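Local atomic coordinates of tryptophan synthase alpha chain (Campylobacter jejuni, PDB entry 3THA), a protein that probably cleaves indoleglycerol phosphate to indole and glyceraldehyde 3-phosphate, as the alpha subunit of the enzyme that completes L-tryptophan biosynthesis. Residues V148-P153 with A185-K190; I168-S173 with I202-G207; E155-L160 with K192-F197; L120-L125 with I142-L147. One frame throughout, in Å; residues are numbered along the deposited sequence.

Contact 1: residues V148-P153 with A185-K190; sequences VSVTTP and AILQDK
Ser-149 meets Lys-190 through its backbone: Ser-149 O lies 3.2 Å from Lys-190 CE, against the aliphatic part of a lysine reaching out of helix 180-195. The serine belongs to the loop that follows strand 143-148 of the TIM barrel. Its N donates to Thr-152 OG1 over 3.1 Å, with an angle of 167° at the hydrogen, so a side chain three residues on pins the loop's curvature. Val-150 supplies the apolar part of the contact and divides its methyls between two helix residues. Val-150 CG1, anti to its backbone N, comes to 3.3 Å from Ile-186 CG2, a close approach, while Val-150 CG2 rests on Leu-187 CD2 at 3.8 Å; the valine crosses both side chains at about a right angle. Thr-152 then offers its carbonyl to the tip of the lysine. Lys-190 NZ donates to Thr-152 O over 2.6 Å and approaches almost in line with the C=O bond (169°). A bend at chi2 (66°) turns Lys-190 CD in beside Val-150 O, 3.7 Å away. Pro-153 follows as the N-cap residue of helix 154-161. Because Lys-190 NZ also forms a salt bridge with Glu-193 of its own helix, the ammonium of this buried lysine is matched by a carboxylate as well as a carbonyl, and its charge would be expected to polarise the Thr-152 peptide.

Contact 2: residues I168-S173 with I202-G207; sequences IYLLAS and IFVGFG
Ile-168 O receives Phe-203 N at 3.1 Å with an N-H...O angle of 179°, the straightest of four backbone bonds between these parallel strands. Leu-170 N returns a bond to Phe-203 O, also 3.1 Å but bent to 140°, with the donor tilted out of the carbonyl plane. Further along, Gly-205 N to Leu-170 O (3.4 Å) and Ala-172 N to Gly-205 O (3.2 Å) are both weak. The axes of the two short strand segments are inclined by 34°, a twist suited to a closed barrel. Val-204 CG1, anti to its backbone N, lies 3.3 Å from Leu-170 O and 3.9 Å from Ala-172 CB. Leu-170 CB in turn packs on Ile-202 CG2 at 4.0 Å. Towards the barrel interior, Tyr-169 lays its ring obliquely by the glycine, with Tyr-169 CE1 4.1 Å from Gly-205 CA. Beyond this shell, Asp-222 accepts from Ile-202 N, and Lys-66 of the second subunit makes a cation-pi contact with Phe-206. Helix 180-195, the crossover of this beta-alpha-beta unit, covers Leu-170 and Ile-202 from outside, while strands 143-148 and 223-226 flank the pair within the sheet.

Contact 3: residues E155-L160 with K192-F197; sequences ERVKKL and KEIRSF
Glu-193 OE1, held in a salt bridge by Lys-190 of its own helix, lies 3.9 Å from Val-157 CG2 between two successive outer helices of the TIM barrel, 154-161 and 180-195. Chi1 (175°) sets CG of Glu-193 anti to the backbone N, and the chain stays extended beyond CG, which carries the carboxylate toward Val-157. No hydrogen bond joins the segments; the contact rests on apolar and CH-pi packing. Val-157 CG1 stands 4.1 Å from Ile-194 CG1, and it also approaches the edge of the Phe-197 ring, near the ring plane. Phe-197 belongs to the turn that ends helix 180-195, where its N bonds to Ile-194 O at 2.8 Å. The adjoining Ser-196 OG donates to Glu-193 O over 3.1 Å and lies above one face of the ring, offset toward the rim. On the opposite face comes Lys-158, whose chain crosses the ring at about a right angle. Lys-154 and Val-161 of helix 154-161 also touch the Phe-197 side chain. Lys-158 CB stands 3.5 Å from the ring centroid and only 9° off its normal, and Lys-158 CD continues to 3.4 Å from Phe-197 CE1.

Contact 4: residues L120-L125 with I142-L147; sequences LIVPEL and IALITL
Leu-120 is bonded to the neighbouring strand through both its backbone N and its O. Its N donates to Ala-143 O at 2.9 Å (angle at the hydrogen 162°), and Leu-120 O accepts from Ile-145 N at 3.0 Å, just as straight. This is the parallel pairing of the two strands of a beta-alpha-beta unit in the TIM barrel, crossed over by helix 131-140. Past Ile-145 the strands part and a water takes over. It accepts from Val-122 N at 2.9 Å and donates to Ile-145 O at 2.7 Å, satisfying one donor and one acceptor that no longer meet directly. Val-122 O is used within its own segment, receiving Leu-125 N at 3.3 Å to close a type II turn. The turn's Glu-124 O accepts from Asn-98 ND2 of the second subunit. Ile-121 directs its backbone bonds to the other side, to Phe-93 and Val-95, while Thr-146 bonds to Tyr-169 of the following strand. The sheet is thus continued in both directions. Side chains fill in around these bonds. Leu-120 CG lies 3.9 Å from Ile-142 CG2. Leu-144 has CG anti to its backbone N (chi1 -175°), and from there a chi2 near 59° sets CD1 against Val-122 CG2 on the face covered by helix 131-140. On the inner face, where Tyr-169 packs, Ile-121 CG1 lies 4.0 Å from Ile-145 CB, and Ile-121 CG2 meets Leu-147 CD1 at 4.2 Å, the two side chains crossing at about a right angle.

Overall arrangement
Contacts 2 and 4 lie in the barrel wall, their centres 13 Å apart, and join where Tyr-169 N reaches Thr-146 O (2.9 Å) and Tyr-169 CE2 meets Ile-121 CD1 (3.8 Å). Both approach the predicted proton acceptor Glu-46: its side chain is about 4 Å from that of Tyr-169 and about 3 Å from that of Ile-121. Contacts 1 and 3 share helix 180-195, with centres 10 Å apart, and lie farther out, away from the predicted active-site residues. Val-157 CG2 of contact 3 packs on Lys-190 CE of contact 1 at 3.8 Å. Val-148 O probably bonds to Leu-171 N (2.8 Å), joining contact 1 to contact 2. Contacts 1, 2 and 4 also touch the second subunit.

Contact 1: residues V148-P153 with A185-K190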
loop_
_atom_site.group_PDB
_atom_site.type_symbol
_atom_site.label_atom_id
_atom_site.label_comp_id
_atom_site.label_asym_id
_atom_site.label_seq_id
_atom_site.Cartn_x
_atom_site.Cartn_y
_atom_site.Cartn_z
ATOM N N VAL B 148 9.137 -1.249 13.174
ATOM C CA VAL B 148 9.112 -0.100 14.067
ATOM C C VAL B 148 9.512 1.147 13.288
ATOM O O VAL B 148 10.177 1.018 12.267
ATOM C CB VAL B 148 9.987 -0.296 15.349
ATOM C CG1 VAL B 148 9.992 -1.748 15.793
ATOM C CG2 VAL B 148 11.400 0.197 15.159
ATOM N N SER B 149 9.089 2.330 13.750
ATOM C CA SER B 149 9.498 3.602 13.173
ATOM C C SER B 149 10.325 4.374 14.137
ATOM O O SER B 149 10.471 4.013 15.320
ATOM C CB SER B 149 8.284 4.455 12.912
ATOM O OG SER B 149 7.292 3.674 12.285
ATOM N N VAL B 150 10.831 5.489 13.648
ATOM C CA VAL B 150 11.594 6.403 14.455
ATOM C C VAL B 150 10.696 7.002 15.550
ATOM O O VAL B 150 11.178 7.427 16.606
ATOM C CB VAL B 150 12.275 7.475 13.542
ATOM C CG1 VAL B 150 12.657 8.728 14.309
ATOM C CG2 VAL B 150 13.504 6.896 12.874
ATOM N N THR B 151 9.386 6.991 15.313
ATOM C CA THR B 151 8.436 7.660 16.210
ATOM C C THR B 151 7.694 6.717 17.144
ATOM O O THR B 151 6.963 7.181 18.006
ATOM C CB THR B 151 7.316 8.324 15.398
ATOM O OG1 THR B 151 6.778 7.341 14.511
ATOM C CG2 THR B 151 7.824 9.520 14.602
ATOM N N THR B 152 7.813 5.414 16.929
ATOM C CA THR B 152 7.129 4.446 17.765
ATOM C C THR B 152 7.635 4.653 19.159
ATOM O O THR B 152 8.839 4.703 19.337
ATOM C CB THR B 152 7.419 2.998 17.362
ATOM O OG1 THR B 152 7.023 2.798 16.007
ATOM C CG2 THR B 152 6.626 2.042 18.228
ATOM N N PRO B 153 6.717 4.836 20.138
ATOM C CA PRO B 153 7.050 5.067 21.547
ATOM C C PRO B 153 8.049 4.081 22.118
ATOM O O PRO B 153 8.004 2.892 21.794
ATOM C CB PRO B 153 5.701 4.904 22.256
ATOM C CG PRO B 153 4.708 5.423 21.259
ATOM C CD PRO B 153 5.271 4.996 19.891
ATOM N N ALA B 185 21.183 10.999 12.124
ATOM C CA ALA B 185 21.445 10.851 13.586
ATOM C C ALA B 185 20.244 10.400 14.454
ATOM O O ALA B 185 20.396 9.621 15.404
ATOM C CB ALA B 185 22.075 12.129 14.158
ATOM N N ILE B 186 19.051 10.874 14.121
ATOM C CA ILE B 186 17.847 10.393 14.774
ATOM C C ILE B 186 17.745 8.870 14.706
ATOM O O ILE B 186 17.402 8.212 15.708
ATOM C CB ILE B 186 16.606 11.002 14.146
ATOM C CG1 ILE B 186 16.689 12.525 14.238
ATOM C CG2 ILE B 186 15.363 10.460 14.822
ATOM C CD1 ILE B 186 15.496 13.267 13.688
ATOM N N LEU B 187 18.058 8.328 13.528
ATOM C CA LEU B 187 17.975 6.896 13.263
ATOM C C LEU B 187 18.948 6.107 14.113
ATOM O O LEU B 187 18.586 5.082 14.702
ATOM C CB LEU B 187 18.247 6.587 11.770
ATOM C CG LEU B 187 17.052 6.669 10.823
ATOM C CD1 LEU B 187 17.532 7.086 9.444
ATOM C CD2 LEU B 187 16.296 5.343 10.763
ATOM N N GLN B 188 20.188 6.570 14.156
ATOM C CA GLN B 188 21.166 5.980 15.044
ATOM C C GLN B 188 20.719 6.008 16.508
ATOM O O GLN B 188 21.094 5.110 17.285
ATOM C CB GLN B 188 22.516 6.663 14.871
ATOM C CG GLN B 188 23.371 6.056 13.762
ATOM C CD GLN B 188 24.674 6.802 13.550
ATOM O OE1 GLN B 188 24.709 8.036 13.521
ATOM N NE2 GLN B 188 25.751 6.059 13.392
ATOM N N ASP B 189 19.913 7.016 16.876
ATOM C CA ASP B 189 19.280 7.033 18.207
ATOM C C ASP B 189 18.279 5.926 18.337
ATOM O O ASP B 189 18.268 5.219 19.341
ATOM C CB ASP B 189 18.568 8.348 18.506
ATOM C CG ASP B 189 19.425 9.305 19.314
ATOM O OD1 ASP B 189 20.597 9.528 18.936
ATOM O OD2 ASP B 189 18.917 9.823 20.337
ATOM N N LYS B 190 17.434 5.758 17.324
ATOM C CA LYS B 190 16.401 4.738 17.427
ATOM C C LYS B 190 16.998 3.317 17.455
ATOM O O LYS B 190 16.533 2.443 18.215
ATOM C CB LYS B 190 15.329 4.912 16.349
ATOM C CG LYS B 190 14.046 4.159 16.647
ATOM C CD LYS B 190 13.397 4.794 17.892
ATOM C CE LYS B 190 12.034 4.223 18.157
ATOM N NZ LYS B 190 11.385 4.941 19.250
#

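Contact 2: residues I168-S173 with I202-G207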
loop_
_atom_site.group_PDB
_atom_site.type_symbol
_atom_site.label_atom_id
_atom_site.label_comp_id
_atom_site.label_asym_id
_atom_site.label_seq_id
_atom_site.Cartn_x
_atom_site.Cartn_y
_atom_site.Cartn_z
ATOM N N ILE B 168 14.666 -6.784 13.067
ATOM C CA ILE B 168 13.760 -5.675 13.247
ATOM C C ILE B 168 13.777 -4.843 11.988
ATOM O O ILE B 168 14.848 -4.531 11.457
ATOM C CB ILE B 168 14.117 -4.789 14.468
ATOM C CG1 ILE B 168 14.430 -5.660 15.695
ATOM C CG2 ILE B 168 12.968 -3.813 14.761
ATOM C CD1 ILE B 168 13.293 -6.569 16.096
ATOM N N TYR B 169 12.577 -4.495 11.512
ATOM C CA TYR B 169 12.423 -3.690 10.331
ATOM C C TYR B 169 12.202 -2.297 10.842
ATOM O O TYR B 169 11.074 -1.940 11.213
ATOM C CB TYR B 169 11.212 -4.158 9.546
ATOM C CG TYR B 169 11.159 -3.763 8.061
ATOM C CD1 TYR B 169 11.408 -2.449 7.648
ATOM C CD2 TYR B 169 10.836 -4.707 7.084
ATOM C CE1 TYR B 169 11.368 -2.092 6.305
ATOM C CE2 TYR B 169 10.817 -4.353 5.712
ATOM C CZ TYR B 169 11.057 -3.041 5.347
ATOM O OH TYR B 169 11.000 -2.657 4.011
ATOM N N LEU B 170 13.284 -1.519 10.889
ATOM C CA LEU B 170 13.240 -0.096 11.188
ATOM C C LEU B 170 12.905 0.782 9.961
ATOM O O LEU B 170 13.761 1.024 9.110
ATOM C CB LEU B 170 14.558 0.378 11.803
ATOM C CG LEU B 170 14.491 1.848 12.244
ATOM C CD1 LEU B 170 13.205 2.192 13.083
ATOM C CD2 LEU B 170 15.714 2.266 12.993
ATOM N N LEU B 171 11.675 1.278 9.883
ATOM C CA LEU B 171 11.334 2.225 8.841
ATOM C C LEU B 171 12.114 3.494 9.091
ATOM O O LEU B 171 12.509 3.788 10.222
ATOM C CB LEU B 171 9.832 2.502 8.795
ATOM C CG LEU B 171 9.007 1.230 8.615
ATOM C CD1 LEU B 171 7.539 1.507 8.696
ATOM C CD2 LEU B 171 9.328 0.575 7.311
ATOM N N ALA B 172 12.388 4.216 8.019
ATOM C CA ALA B 172 13.101 5.449 8.115
ATOM C C ALA B 172 12.037 6.511 7.904
ATOM O O ALA B 172 10.976 6.231 7.327
ATOM C CB ALA B 172 14.170 5.499 7.056
ATOM N N SER B 173 12.275 7.698 8.438
ATOM C CA SER B 173 11.321 8.776 8.323
ATOM C C SER B 173 11.849 9.743 7.315
ATOM O O SER B 173 13.061 9.789 7.057
ATOM C CB SER B 173 11.184 9.513 9.636
ATOM O OG SER B 173 10.798 8.622 10.644
ATOM N N ILE B 202 19.119 -5.365 12.976
ATOM C CA ILE B 202 18.281 -4.227 12.615
ATOM C C ILE B 202 18.625 -3.810 11.189
ATOM O O ILE B 202 19.796 -3.591 10.860
ATOM C CB ILE B 202 18.459 -3.060 13.649
ATOM C CG1 ILE B 202 18.254 -3.618 15.075
ATOM C CG2 ILE B 202 17.457 -1.900 13.377
ATOM C CD1 ILE B 202 18.810 -2.785 16.195
ATOM N N PHE B 203 17.609 -3.790 10.337
ATOM C CA PHE B 203 17.704 -3.432 8.924
ATOM C C PHE B 203 16.800 -2.238 8.650
ATOM O O PHE B 203 15.627 -2.256 9.017
ATOM C CB PHE B 203 17.246 -4.579 8.001
ATOM C CG PHE B 203 17.973 -5.905 8.192
ATOM C CD1 PHE B 203 19.235 -5.983 8.739
ATOM C CD2 PHE B 203 17.383 -7.080 7.760
ATOM C CE1 PHE B 203 19.872 -7.215 8.907
ATOM C CE2 PHE B 203 18.021 -8.325 7.921
ATOM C CZ PHE B 203 19.258 -8.393 8.501
ATOM N N VAL B 204 17.342 -1.209 7.992
ATOM C CA VAL B 204 16.582 -0.013 7.672
ATOM C C VAL B 204 16.129 0.035 6.221
ATOM O O VAL B 204 16.947 -0.071 5.313
ATOM C CB VAL B 204 17.376 1.256 7.936
ATOM C CG1 VAL B 204 16.440 2.443 7.853
ATOM C CG2 VAL B 204 18.038 1.222 9.300
ATOM N N GLY B 205 14.826 0.221 6.025
ATOM C CA GLY B 205 14.218 0.346 4.713
ATOM C C GLY B 205 13.224 1.494 4.610
ATOM O O GLY B 205 12.775 2.055 5.635
ATOM N N PHE B 206 12.857 1.814 3.359
ATOM C CA PHE B 206 12.004 2.980 2.962
ATOM C C PHE B 206 12.806 4.234 2.560
ATOM O O PHE B 206 13.450 4.866 3.396
ATOM C CB PHE B 206 10.864 3.359 3.966
ATOM C CG PHE B 206 9.923 4.435 3.422
ATOM C CD1 PHE B 206 8.730 4.081 2.805
ATOM C CD2 PHE B 206 10.276 5.793 3.472
ATOM C CE1 PHE B 206 7.900 5.056 2.257
ATOM C CE2 PHE B 206 9.446 6.784 2.934
ATOM C CZ PHE B 206 8.254 6.418 2.318
ATOM N N GLY B 207 12.758 4.571 1.268
ATOM C CA GLY B 207 13.365 5.809 0.772
ATOM C C GLY B 207 14.682 5.603 0.052
ATOM O O GLY B 207 15.064 6.404 -0.807
#

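Contact 3: residues E155-L160 with K192-F197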
loop_
_atom_site.group_PDB
_atom_site.type_symbol
_atom_site.label_atom_id
_atom_site.label_comp_id
_atom_site.label_asym_id
_atom_site.label_seq_id
_atom_site.Cartn_x
_atom_site.Cartn_y
_atom_site.Cartn_z
ATOM N N GLU B 155 8.309 2.608 24.992
ATOM C CA GLU B 155 7.636 1.466 25.615
ATOM C C GLU B 155 6.947 0.533 24.597
ATOM O O GLU B 155 6.853 -0.675 24.806
ATOM C CB GLU B 155 6.661 1.944 26.687
ATOM C CG GLU B 155 5.344 2.558 26.163
ATOM C CD GLU B 155 5.443 4.053 25.810
ATOM O OE1 GLU B 155 6.571 4.646 25.923
ATOM O OE2 GLU B 155 4.376 4.623 25.421
ATOM N N ARG B 156 6.472 1.078 23.492
ATOM C CA ARG B 156 5.852 0.248 22.477
ATOM C C ARG B 156 6.949 -0.564 21.744
ATOM O O ARG B 156 6.731 -1.691 21.306
ATOM C CB ARG B 156 4.990 1.129 21.540
ATOM C CG ARG B 156 4.425 0.417 20.295
ATOM C CD ARG B 156 3.087 -0.265 20.552
ATOM N NE ARG B 156 2.545 -0.882 19.339
ATOM C CZ ARG B 156 1.756 -1.966 19.317
ATOM N NH1 ARG B 156 1.397 -2.581 20.455
ATOM N NH2 ARG B 156 1.320 -2.440 18.144
ATOM N N VAL B 157 8.152 -0.006 21.675
ATOM C CA VAL B 157 9.268 -0.686 21.016
ATOM C C VAL B 157 9.757 -1.856 21.884
ATOM O O VAL B 157 9.955 -2.968 21.391
ATOM C CB VAL B 157 10.445 0.311 20.714
ATOM C CG1 VAL B 157 11.707 -0.416 20.265
ATOM C CG2 VAL B 157 10.017 1.365 19.702
ATOM N N LYS B 158 9.973 -1.589 23.164
ATOM C CA LYS B 158 10.349 -2.630 24.127
ATOM C C LYS B 158 9.361 -3.811 24.018
ATOM O O LYS B 158 9.762 -4.965 23.860
ATOM C CB LYS B 158 10.430 -2.038 25.541
ATOM C CG LYS B 158 10.581 -3.034 26.687
ATOM C CD LYS B 158 11.223 -2.370 27.933
ATOM C CE LYS B 158 11.121 -3.234 29.210
ATOM N NZ LYS B 158 12.056 -4.423 29.261
ATOM N N LYS B 159 8.075 -3.510 24.056
ATOM C CA LYS B 159 7.057 -4.527 23.899
ATOM C C LYS B 159 7.053 -5.260 22.522
ATOM O O LYS B 159 6.848 -6.479 22.466
ATOM C CB LYS B 159 5.696 -3.919 24.236
ATOM C CG LYS B 159 4.528 -4.718 23.781
ATOM C CD LYS B 159 3.209 -3.937 23.903
ATOM C CE LYS B 159 2.105 -4.610 23.047
ATOM N NZ LYS B 159 1.835 -6.033 23.482
ATOM N N LEU B 160 7.295 -4.556 21.417
ATOM C CA LEU B 160 7.294 -5.231 20.111
ATOM C C LEU B 160 8.523 -6.108 19.902
ATOM O O LEU B 160 8.433 -7.168 19.252
ATOM C CB LEU B 160 7.157 -4.227 18.977
ATOM C CG LEU B 160 5.741 -3.662 18.815
ATOM C CD1 LEU B 160 5.793 -2.293 18.132
ATOM C CD2 LEU B 160 4.824 -4.613 18.029
ATOM N N LYS B 192 20.138 2.424 18.627
ATOM C CA LYS B 192 20.609 2.294 19.996
ATOM C C LYS B 192 19.479 1.856 20.949
ATOM O O LYS B 192 19.637 0.928 21.755
ATOM C CB LYS B 192 21.192 3.635 20.452
ATOM C CG LYS B 192 22.074 3.550 21.738
ATOM C CD LYS B 192 22.702 4.860 22.139
ATOM C CE LYS B 192 24.061 4.580 22.781
ATOM N NZ LYS B 192 24.513 5.593 23.790
ATOM N N GLU B 193 18.329 2.516 20.843
ATOM C CA GLU B 193 17.190 2.245 21.695
ATOM C C GLU B 193 16.718 0.800 21.514
ATOM O O GLU B 193 16.517 0.080 22.495
ATOM C CB GLU B 193 16.070 3.256 21.388
ATOM C CG GLU B 193 14.774 3.013 22.134
ATOM C CD GLU B 193 13.718 4.054 21.857
ATOM O OE1 GLU B 193 12.662 3.693 21.322
ATOM O OE2 GLU B 193 13.914 5.232 22.194
ATOM N N ILE B 194 16.550 0.374 20.264
ATOM C CA ILE B 194 16.128 -0.976 19.977
ATOM C C ILE B 194 17.174 -1.933 20.511
ATOM O O ILE B 194 16.833 -2.923 21.175
ATOM C CB ILE B 194 15.967 -1.213 18.485
ATOM C CG1 ILE B 194 15.022 -0.175 17.897
ATOM C CG2 ILE B 194 15.445 -2.623 18.223
ATOM C CD1 ILE B 194 15.090 -0.031 16.404
ATOM N N ARG B 195 18.446 -1.633 20.245
ATOM C CA ARG B 195 19.524 -2.480 20.740
ATOM C C ARG B 195 19.377 -2.771 22.221
ATOM O O ARG B 195 19.589 -3.909 22.636
ATOM C CB ARG B 195 20.909 -1.906 20.431
ATOM C CG ARG B 195 21.599 -2.676 19.333
ATOM C CD ARG B 195 22.525 -1.818 18.489
ATOM N NE ARG B 195 22.704 -2.433 17.168
ATOM C CZ ARG B 195 23.347 -1.889 16.135
ATOM N NH1 ARG B 195 23.911 -0.680 16.232
ATOM N NH2 ARG B 195 23.422 -2.572 14.992
ATOM N N SER B 196 18.984 -1.785 23.024
ATOM C CA SER B 196 18.901 -2.034 24.451
ATOM C C SER B 196 17.720 -2.931 24.890
ATOM O O SER B 196 17.520 -3.123 26.087
ATOM C CB SER B 196 18.882 -0.718 25.227
ATOM O OG SER B 196 17.550 -0.261 25.407
ATOM N N PHE B 197 16.966 -3.470 23.929
ATOM C CA PHE B 197 15.798 -4.334 24.181
ATOM C C PHE B 197 15.901 -5.708 23.492
ATOM O O PHE B 197 15.284 -6.702 23.934
ATOM C CB PHE B 197 14.518 -3.650 23.695
ATOM C CG PHE B 197 14.173 -2.379 24.443
ATOM C CD1 PHE B 197 14.390 -2.274 25.825
ATOM C CD2 PHE B 197 13.596 -1.303 23.775
ATOM C CE1 PHE B 197 14.087 -1.098 26.532
ATOM C CE2 PHE B 197 13.269 -0.126 24.471
ATOM C CZ PHE B 197 13.521 -0.025 25.871
#

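Contact 4: residues L120-L125 with I142-L147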
loop_
_atom_site.group_PDB
_atom_site.type_symbol
_atom_site.label_atom_id
_atom_site.label_comp_id
_atom_site.label_asym_id
_atom_site.label_seq_id
_atom_site.Cartn_x
_atom_site.Cartn_y
_atom_site.Cartn_z
ATOM N N LEU B 120 8.134 -13.797 7.048
ATOM C CA LEU B 120 7.076 -13.068 6.381
ATOM C C LEU B 120 7.072 -11.672 6.905
ATOM O O LEU B 120 7.217 -11.470 8.099
ATOM C CB LEU B 120 5.718 -13.658 6.726
ATOM C CG LEU B 120 5.516 -15.176 6.701
ATOM C CD1 LEU B 120 4.146 -15.506 7.282
ATOM C CD2 LEU B 120 5.597 -15.707 5.278
ATOM N N ILE B 121 6.885 -10.705 6.017
ATOM C CA ILE B 121 6.574 -9.358 6.384
ATOM C C ILE B 121 5.152 -9.096 5.857
ATOM O O ILE B 121 4.899 -9.239 4.657
ATOM C CB ILE B 121 7.503 -8.392 5.661
ATOM C CG1 ILE B 121 8.967 -8.790 5.861
ATOM C CG2 ILE B 121 7.235 -6.925 6.072
ATOM C CD1 ILE B 121 9.933 -7.964 5.045
ATOM N N VAL B 122 4.223 -8.693 6.724
ATOM C CA VAL B 122 2.847 -8.450 6.287
ATOM C C VAL B 122 2.517 -6.986 6.544
ATOM O O VAL B 122 2.276 -6.585 7.705
ATOM C CB VAL B 122 1.816 -9.373 6.991
ATOM C CG1 VAL B 122 0.472 -9.246 6.307
ATOM C CG2 VAL B 122 2.289 -10.897 6.981
ATOM N N PRO B 123 2.576 -6.170 5.476
ATOM C CA PRO B 123 2.295 -4.774 5.599
ATOM C C PRO B 123 0.875 -4.619 6.064
ATOM O O PRO B 123 -0.031 -5.343 5.577
ATOM C CB PRO B 123 2.379 -4.257 4.120
ATOM C CG PRO B 123 3.286 -5.221 3.478
ATOM C CD PRO B 123 2.951 -6.537 4.089
ATOM N N GLU B 124 0.698 -3.622 6.927
ATOM C CA GLU B 124 -0.578 -3.185 7.443
ATOM C C GLU B 124 -1.284 -4.241 8.314
ATOM O O GLU B 124 -2.442 -4.030 8.738
ATOM C CB GLU B 124 -1.480 -2.638 6.343
ATOM C CG GLU B 124 -0.761 -1.713 5.325
ATOM C CD GLU B 124 -0.275 -0.372 5.902
ATOM O OE1 GLU B 124 -0.533 -0.075 7.111
ATOM O OE2 GLU B 124 0.382 0.363 5.119
ATOM N N LEU B 125 -0.579 -5.333 8.634
ATOM C CA LEU B 125 -1.068 -6.209 9.692
ATOM C C LEU B 125 -0.475 -5.698 10.988
ATOM O O LEU B 125 0.706 -5.909 11.245
ATOM C CB LEU B 125 -0.696 -7.663 9.458
ATOM C CG LEU B 125 -1.333 -8.707 10.380
ATOM C CD1 LEU B 125 -2.820 -8.836 10.094
ATOM C CD2 LEU B 125 -0.655 -10.035 10.152
ATOM N N ILE B 142 8.925 -19.968 11.499
ATOM C CA ILE B 142 8.980 -18.901 10.524
ATOM C C ILE B 142 8.814 -17.664 11.370
ATOM O O ILE B 142 7.991 -17.617 12.286
ATOM C CB ILE B 142 7.824 -19.011 9.519
ATOM C CG1 ILE B 142 8.158 -20.015 8.434
ATOM C CG2 ILE B 142 7.591 -17.717 8.850
ATOM C CD1 ILE B 142 8.820 -19.398 7.223
ATOM N N ALA B 143 9.628 -16.674 11.095
ATOM C CA ALA B 143 9.511 -15.439 11.792
ATOM C C ALA B 143 8.487 -14.543 11.089
ATOM O O ALA B 143 8.497 -14.412 9.849
ATOM C CB ALA B 143 10.875 -14.763 11.835
ATOM N N LEU B 144 7.619 -13.932 11.896
ATOM C CA LEU B 144 6.758 -12.812 11.493
ATOM C C LEU B 144 7.434 -11.499 11.892
ATOM O O LEU B 144 7.562 -11.194 13.087
ATOM C CB LEU B 144 5.384 -12.900 12.187
ATOM C CG LEU B 144 4.431 -11.827 11.690
ATOM C CD1 LEU B 144 4.231 -11.975 10.138
ATOM C CD2 LEU B 144 3.109 -11.877 12.375
ATOM N N ILE B 145 7.856 -10.729 10.900
ATOM C CA ILE B 145 8.839 -9.699 11.086
ATOM C C ILE B 145 8.162 -8.476 11.648
ATOM O O ILE B 145 7.066 -8.111 11.210
ATOM C CB ILE B 145 9.556 -9.390 9.725
ATOM C CG1 ILE B 145 10.235 -10.632 9.149
ATOM C CG2 ILE B 145 10.512 -8.178 9.789
ATOM C CD1 ILE B 145 11.476 -11.100 9.919
ATOM N N THR B 146 8.841 -7.844 12.611
ATOM C CA THR B 146 8.327 -6.757 13.409
ATOM C C THR B 146 8.812 -5.424 12.855
ATOM O O THR B 146 10.028 -5.233 12.651
ATOM C CB THR B 146 8.891 -6.833 14.870
ATOM O OG1 THR B 146 8.628 -8.112 15.449
ATOM C CG2 THR B 146 8.271 -5.787 15.756
ATOM N N LEU B 147 7.876 -4.484 12.716
ATOM C CA LEU B 147 8.152 -3.191 12.156
ATOM C C LEU B 147 8.171 -2.154 13.212
ATOM O O LEU B 147 7.302 -2.156 14.063
ATOM C CB LEU B 147 7.052 -2.811 11.169
ATOM C CG LEU B 147 7.281 -3.262 9.742
ATOM C CD1 LEU B 147 7.604 -4.784 9.639
ATOM C CD2 LEU B 147 6.054 -2.910 8.962
HETATM O O HOH W 1 5.138 -7.802 9.296
#